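Local coordinates for protein Ddb_g0293866 (Dictyostelium discoideum, PDB 5LW6) that probably binds ADP-ribose or poly-ADP-ribose through this macrodomain, one part of a longer protein tentatively linked to DNA damage sensing, at residues A[76-88]-A[241-253]. Numbering follows the deposited sequence. Where two conformers were deposited one is given.
Sequences ISANAISEYLHFH and LLETYHSLFNALD
Two helices of the macrodomain, 70-87 and the C-terminal 237-253, pack side by side here, with Tyr84 stacked on Phe249. The rings form an offset stack, centroids 4.7 Å apart and planes 26° apart. CG of Tyr84 lies anti to the backbone N (chi1 178°), which carries the ring across to helix 237-253. Tyr84 OH donates to Asp253 OD1 at 2.7 Å, from above the carboxylate plane. His88 NE2 donates at 2.7 Å to the syn lone pair of Asp253 OD2, with ring and carboxylate nearly perpendicular. Arg54 adds a salt bridge to this buried carboxylate. A phenylalanine in place of Tyr84 would probably leave Asp253 OD1 without its hydroxyl donor. In the macrodomain's alpha/beta/alpha fold both helices lie against the central sheet; Ile81 and Tyr245 both touch Phe58 of strand 55-59. The axes of segments 76-87 and 241-253 approach to 9.8 Å and cross at -31°. Ala80 CB meets Tyr245 CB at 3.7 Å. Ser77 CA sits over one face of the Tyr245 ring, while Ile76 CG2 packs against Leu242 CB at 4.0 Å. His246 NE2 donates in its ring plane to OE1 of the exposed Glu83 at 2.8 Å.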
loop_
_atom_site.group_PDB
_atom_site.type_symbol
_atom_site.label_atom_id
_atom_site.label_comp_id
_atom_site.label_asym_id
_atom_site.label_seq_id
_atom_site.Cartn_x
_atom_site.Cartn_y
_atom_site.Cartn_z
ATOM N N ILE A 76 -13.117 5.672 2.328
ATOM C CA ILE A 76 -11.934 5.888 3.161
ATOM C C ILE A 76 -10.703 6.102 2.274
ATOM O O ILE A 76 -9.989 7.058 2.469
ATOM C CB ILE A 76 -11.720 4.726 4.116
ATOM C CG1 ILE A 76 -12.749 4.765 5.215
ATOM C CG2 ILE A 76 -10.314 4.729 4.742
ATOM C CD1 ILE A 76 -12.899 3.445 5.904
ATOM N N SER A 77 -10.497 5.235 1.287
ATOM C CA SER A 77 -9.405 5.298 0.383
ATOM C C SER A 77 -9.411 6.666 -0.326
ATOM O O SER A 77 -8.403 7.384 -0.386
ATOM C CB SER A 77 -9.618 4.187 -0.730
ATOM O OG SER A 77 -8.560 4.236 -1.603
ATOM N N ALA A 78 -10.540 7.003 -0.939
ATOM C CA ALA A 78 -10.619 8.239 -1.754
ATOM C C ALA A 78 -10.356 9.458 -0.891
ATOM O O ALA A 78 -9.649 10.386 -1.281
ATOM C CB ALA A 78 -11.975 8.410 -2.413
ATOM N N ASN A 79 -10.980 9.474 0.285
ATOM C CA ASN A 79 -10.809 10.585 1.158
ATOM C C ASN A 79 -9.339 10.715 1.657
ATOM O O ASN A 79 -8.803 11.822 1.742
ATOM C CB ASN A 79 -11.845 10.545 2.312
ATOM C CG ASN A 79 -13.238 11.132 1.890
ATOM O OD1 ASN A 79 -14.254 10.836 2.535
ATOM N ND2 ASN A 79 -13.297 11.944 0.823
ATOM N N ALA A 80 -8.684 9.608 2.016
ATOM C CA ALA A 80 -7.348 9.630 2.522
ATOM C C ALA A 80 -6.394 10.109 1.403
ATOM O O ALA A 80 -5.456 10.881 1.637
ATOM C CB ALA A 80 -6.916 8.265 3.019
ATOM N N ILE A 81 -6.659 9.647 0.182
ATOM C CA ILE A 81 -5.820 9.960 -0.945
ATOM C C ILE A 81 -5.910 11.461 -1.220
ATOM O O ILE A 81 -4.901 12.146 -1.468
ATOM C CB ILE A 81 -6.185 9.115 -2.209
ATOM C CG1 ILE A 81 -5.647 7.655 -2.026
ATOM C CG2 ILE A 81 -5.576 9.692 -3.510
ATOM C CD1 ILE A 81 -6.307 6.616 -2.921
ATOM N N SER A 82 -7.133 11.950 -1.220
ATOM C CA SER A 82 -7.365 13.355 -1.477
ATOM C C SER A 82 -6.772 14.226 -0.373
ATOM O O SER A 82 -6.193 15.276 -0.652
ATOM C CB SER A 82 -8.852 13.648 -1.809
ATOM O OG SER A 82 -8.959 15.015 -2.108
ATOM N N GLU A 83 -6.842 13.780 0.887
ATOM C CA GLU A 83 -6.263 14.473 1.982
ATOM C C GLU A 83 -4.743 14.641 1.796
ATOM O O GLU A 83 -4.196 15.757 1.945
ATOM C CB GLU A 83 -6.570 13.774 3.288
ATOM C CG GLU A 83 -6.027 14.405 4.562
ATOM C CD GLU A 83 -6.316 13.568 5.815
ATOM O OE1 GLU A 83 -5.983 12.346 5.787
ATOM O OE2 GLU A 83 -6.859 14.104 6.840
ATOM N N TYR A 84 -4.094 13.548 1.459
ATOM C CA TYR A 84 -2.650 13.554 1.232
ATOM C C TYR A 84 -2.309 14.436 0.031
ATOM O O TYR A 84 -1.429 15.333 0.125
ATOM C CB TYR A 84 -2.215 12.111 1.010
ATOM C CG TYR A 84 -0.697 11.980 0.708
ATOM C CD1 TYR A 84 0.230 11.989 1.757
ATOM C CD2 TYR A 84 -0.222 11.892 -0.572
ATOM C CE1 TYR A 84 1.596 11.873 1.504
ATOM C CE2 TYR A 84 1.149 11.794 -0.844
ATOM C CZ TYR A 84 2.049 11.817 0.179
ATOM O OH TYR A 84 3.395 11.750 -0.184
ATOM N N LEU A 85 -2.995 14.251 -1.101
ATOM C CA LEU A 85 -2.636 15.025 -2.334
ATOM C C LEU A 85 -2.891 16.538 -2.177
ATOM O O LEU A 85 -2.143 17.360 -2.681
ATOM C CB LEU A 85 -3.287 14.440 -3.553
ATOM C CG LEU A 85 -2.801 13.038 -3.971
ATOM C CD1 LEU A 85 -3.654 12.540 -5.146
ATOM C CD2 LEU A 85 -1.351 13.074 -4.375
ATOM N N HIS A 86 -3.964 16.906 -1.513
ATOM C CA HIS A 86 -4.271 18.329 -1.276
ATOM C C HIS A 86 -3.268 18.932 -0.379
ATOM O O HIS A 86 -2.837 20.056 -0.618
ATOM C CB HIS A 86 -5.666 18.474 -0.649
ATOM C CG HIS A 86 -6.763 18.306 -1.656
ATOM N ND1 HIS A 86 -8.035 17.873 -1.328
ATOM C CD2 HIS A 86 -6.763 18.479 -2.991
ATOM C CE1 HIS A 86 -8.777 17.818 -2.422
ATOM N NE2 HIS A 86 -8.018 18.151 -3.449
ATOM N N PHE A 87 -2.888 18.238 0.674
ATOM C CA PHE A 87 -1.873 18.716 1.568
ATOM C C PHE A 87 -0.584 19.000 0.780
ATOM O O PHE A 87 0.157 19.982 1.093
ATOM C CB PHE A 87 -1.606 17.706 2.645
ATOM C CG PHE A 87 -0.599 18.101 3.648
ATOM C CD1 PHE A 87 -0.960 18.808 4.761
ATOM C CD2 PHE A 87 0.766 17.721 3.492
ATOM C CE1 PHE A 87 0.024 19.164 5.687
ATOM C CE2 PHE A 87 1.726 18.072 4.437
ATOM C CZ PHE A 87 1.335 18.768 5.547
ATOM N N HIS A 88 -0.273 18.115 -0.164
ATOM C CA HIS A 88 0.902 18.192 -0.984
ATOM C C HIS A 88 0.657 18.800 -2.339
ATOM O O HIS A 88 1.290 18.397 -3.326
ATOM C CB HIS A 88 1.440 16.775 -1.171
ATOM C CG HIS A 88 2.038 16.195 0.058
ATOM N ND1 HIS A 88 3.153 16.707 0.654
ATOM C CD2 HIS A 88 1.735 15.086 0.760
ATOM C CE1 HIS A 88 3.529 15.941 1.672
ATOM N NE2 HIS A 88 2.658 14.972 1.780
ATOM N N LEU A 241 -8.749 1.035 9.187
ATOM C CA LEU A 241 -8.384 1.088 7.741
ATOM C C LEU A 241 -7.862 2.492 7.405
ATOM O O LEU A 241 -6.890 2.671 6.668
ATOM C CB LEU A 241 -9.554 0.712 6.885
ATOM C CG LEU A 241 -9.295 0.709 5.383
ATOM C CD1 LEU A 241 -8.272 -0.344 5.049
ATOM C CD2 LEU A 241 -10.609 0.449 4.688
ATOM N N LEU A 242 -8.510 3.534 7.910
ATOM C CA LEU A 242 -7.994 4.864 7.714
ATOM C C LEU A 242 -6.606 5.038 8.249
ATOM O O LEU A 242 -5.758 5.673 7.586
ATOM C CB LEU A 242 -8.946 5.936 8.301
ATOM C CG LEU A 242 -8.465 7.370 8.178
ATOM C CD1 LEU A 242 -8.489 7.829 6.763
ATOM C CD2 LEU A 242 -9.315 8.251 9.089
ATOM N N GLU A 243 -6.360 4.529 9.454
ATOM C CA GLU A 243 -5.044 4.631 10.037
ATOM C C GLU A 243 -4.001 3.913 9.165
ATOM O O GLU A 243 -2.867 4.351 9.093
ATOM C CB GLU A 243 -5.051 4.015 11.431
ATOM C CG GLU A 243 -3.719 4.006 12.155
ATOM C CD GLU A 243 -3.030 5.318 12.471
ATOM O OE1 GLU A 243 -3.574 6.446 12.317
ATOM O OE2 GLU A 243 -1.855 5.199 12.975
ATOM N N THR A 244 -4.386 2.807 8.541
ATOM C CA THR A 244 -3.514 2.085 7.578
ATOM C C THR A 244 -3.080 3.045 6.451
ATOM O O THR A 244 -1.904 3.133 6.130
ATOM C CB THR A 244 -4.126 0.803 7.062
ATOM O OG1 THR A 244 -4.700 -0.000 8.122
ATOM C CG2 THR A 244 -3.117 0.010 6.363
ATOM N N TYR A 245 -4.017 3.779 5.902
ATOM C CA TYR A 245 -3.663 4.724 4.855
ATOM C C TYR A 245 -2.750 5.817 5.381
ATOM O O TYR A 245 -1.752 6.176 4.788
ATOM C CB TYR A 245 -4.899 5.352 4.189
ATOM C CG TYR A 245 -5.510 4.470 3.131
ATOM C CD1 TYR A 245 -4.980 4.435 1.841
ATOM C CD2 TYR A 245 -6.565 3.658 3.383
ATOM C CE1 TYR A 245 -5.529 3.612 0.877
ATOM C CE2 TYR A 245 -7.122 2.836 2.411
ATOM C CZ TYR A 245 -6.582 2.791 1.152
ATOM O OH TYR A 245 -7.126 1.926 0.158
ATOM N N HIS A 246 -3.079 6.357 6.543
ATOM C CA HIS A 246 -2.194 7.366 7.165
ATOM C C HIS A 246 -0.784 6.859 7.361
ATOM O O HIS A 246 0.150 7.524 7.042
ATOM C CB HIS A 246 -2.794 7.867 8.473
ATOM C CG HIS A 246 -3.961 8.782 8.285
ATOM N ND1 HIS A 246 -5.018 8.852 9.180
ATOM C CD2 HIS A 246 -4.221 9.700 7.328
ATOM C CE1 HIS A 246 -5.901 9.741 8.739
ATOM N NE2 HIS A 246 -5.420 10.301 7.638
ATOM N N SER A 247 -0.644 5.658 7.904
ATOM C CA SER A 247 0.647 5.026 8.065
ATOM C C SER A 247 1.386 4.863 6.755
ATOM O O SER A 247 2.623 5.087 6.663
ATOM C CB SER A 247 0.437 3.650 8.681
ATOM O OG SER A 247 0.023 3.871 9.988
ATOM N N LEU A 248 0.681 4.406 5.740
ATOM C CA LEU A 248 1.287 4.235 4.433
ATOM C C LEU A 248 1.836 5.549 3.907
ATOM O O LEU A 248 2.943 5.629 3.396
ATOM C CB LEU A 248 0.242 3.612 3.517
ATOM C CG LEU A 248 0.652 3.443 2.067
ATOM C CD1 LEU A 248 1.877 2.537 1.952
ATOM C CD2 LEU A 248 -0.528 2.880 1.288
ATOM N N PHE A 249 1.026 6.603 3.962
ATOM C CA PHE A 249 1.443 7.868 3.423
ATOM C C PHE A 249 2.457 8.529 4.318
ATOM O O PHE A 249 3.349 9.218 3.834
ATOM C CB PHE A 249 0.229 8.786 3.182
ATOM C CG PHE A 249 -0.695 8.290 2.106
ATOM C CD1 PHE A 249 -0.200 7.633 0.952
ATOM C CD2 PHE A 249 -2.012 8.421 2.231
ATOM C CE1 PHE A 249 -1.069 7.133 -0.030
ATOM C CE2 PHE A 249 -2.891 7.943 1.241
ATOM C CZ PHE A 249 -2.420 7.318 0.127
ATOM N N ASN A 250 2.443 8.224 5.603
ATOM C CA ASN A 250 3.526 8.674 6.455
ATOM C C ASN A 250 4.863 8.034 6.024
ATOM O O ASN A 250 5.883 8.716 5.986
ATOM C CB ASN A 250 3.278 8.310 7.916
ATOM C CG ASN A 250 2.212 9.144 8.533
ATOM O OD1 ASN A 250 1.785 10.141 7.979
ATOM N ND2 ASN A 250 1.783 8.757 9.736
ATOM N N ALA A 251 4.855 6.766 5.676
ATOM C CA ALA A 251 6.037 6.105 5.179
ATOM C C ALA A 251 6.504 6.755 3.889
ATOM O O ALA A 251 7.699 6.934 3.647
ATOM C CB ALA A 251 5.797 4.655 4.976
ATOM N N LEU A 252 5.576 7.089 3.020
ATOM C CA LEU A 252 5.940 7.719 1.776
ATOM C C LEU A 252 6.657 9.019 2.029
ATOM O O LEU A 252 7.655 9.328 1.352
ATOM C CB LEU A 252 4.676 7.893 0.921
ATOM C CG LEU A 252 4.885 8.428 -0.460
ATOM C CD1 LEU A 252 5.860 7.598 -1.268
ATOM C CD2 LEU A 252 3.496 8.574 -1.153
ATOM N N ASP A 253 6.183 9.816 2.999
ATOM C CA ASP A 253 6.799 11.128 3.282
ATOM C C ASP A 253 8.144 11.030 4.035
ATOM O O ASP A 253 8.950 11.943 4.021
ATOM C CB ASP A 253 5.827 12.031 4.019
ATOM C CG ASP A 253 4.877 12.799 3.061
ATOM O OD1 ASP A 253 5.030 12.661 1.782
ATOM O OD2 ASP A 253 3.995 13.529 3.610
#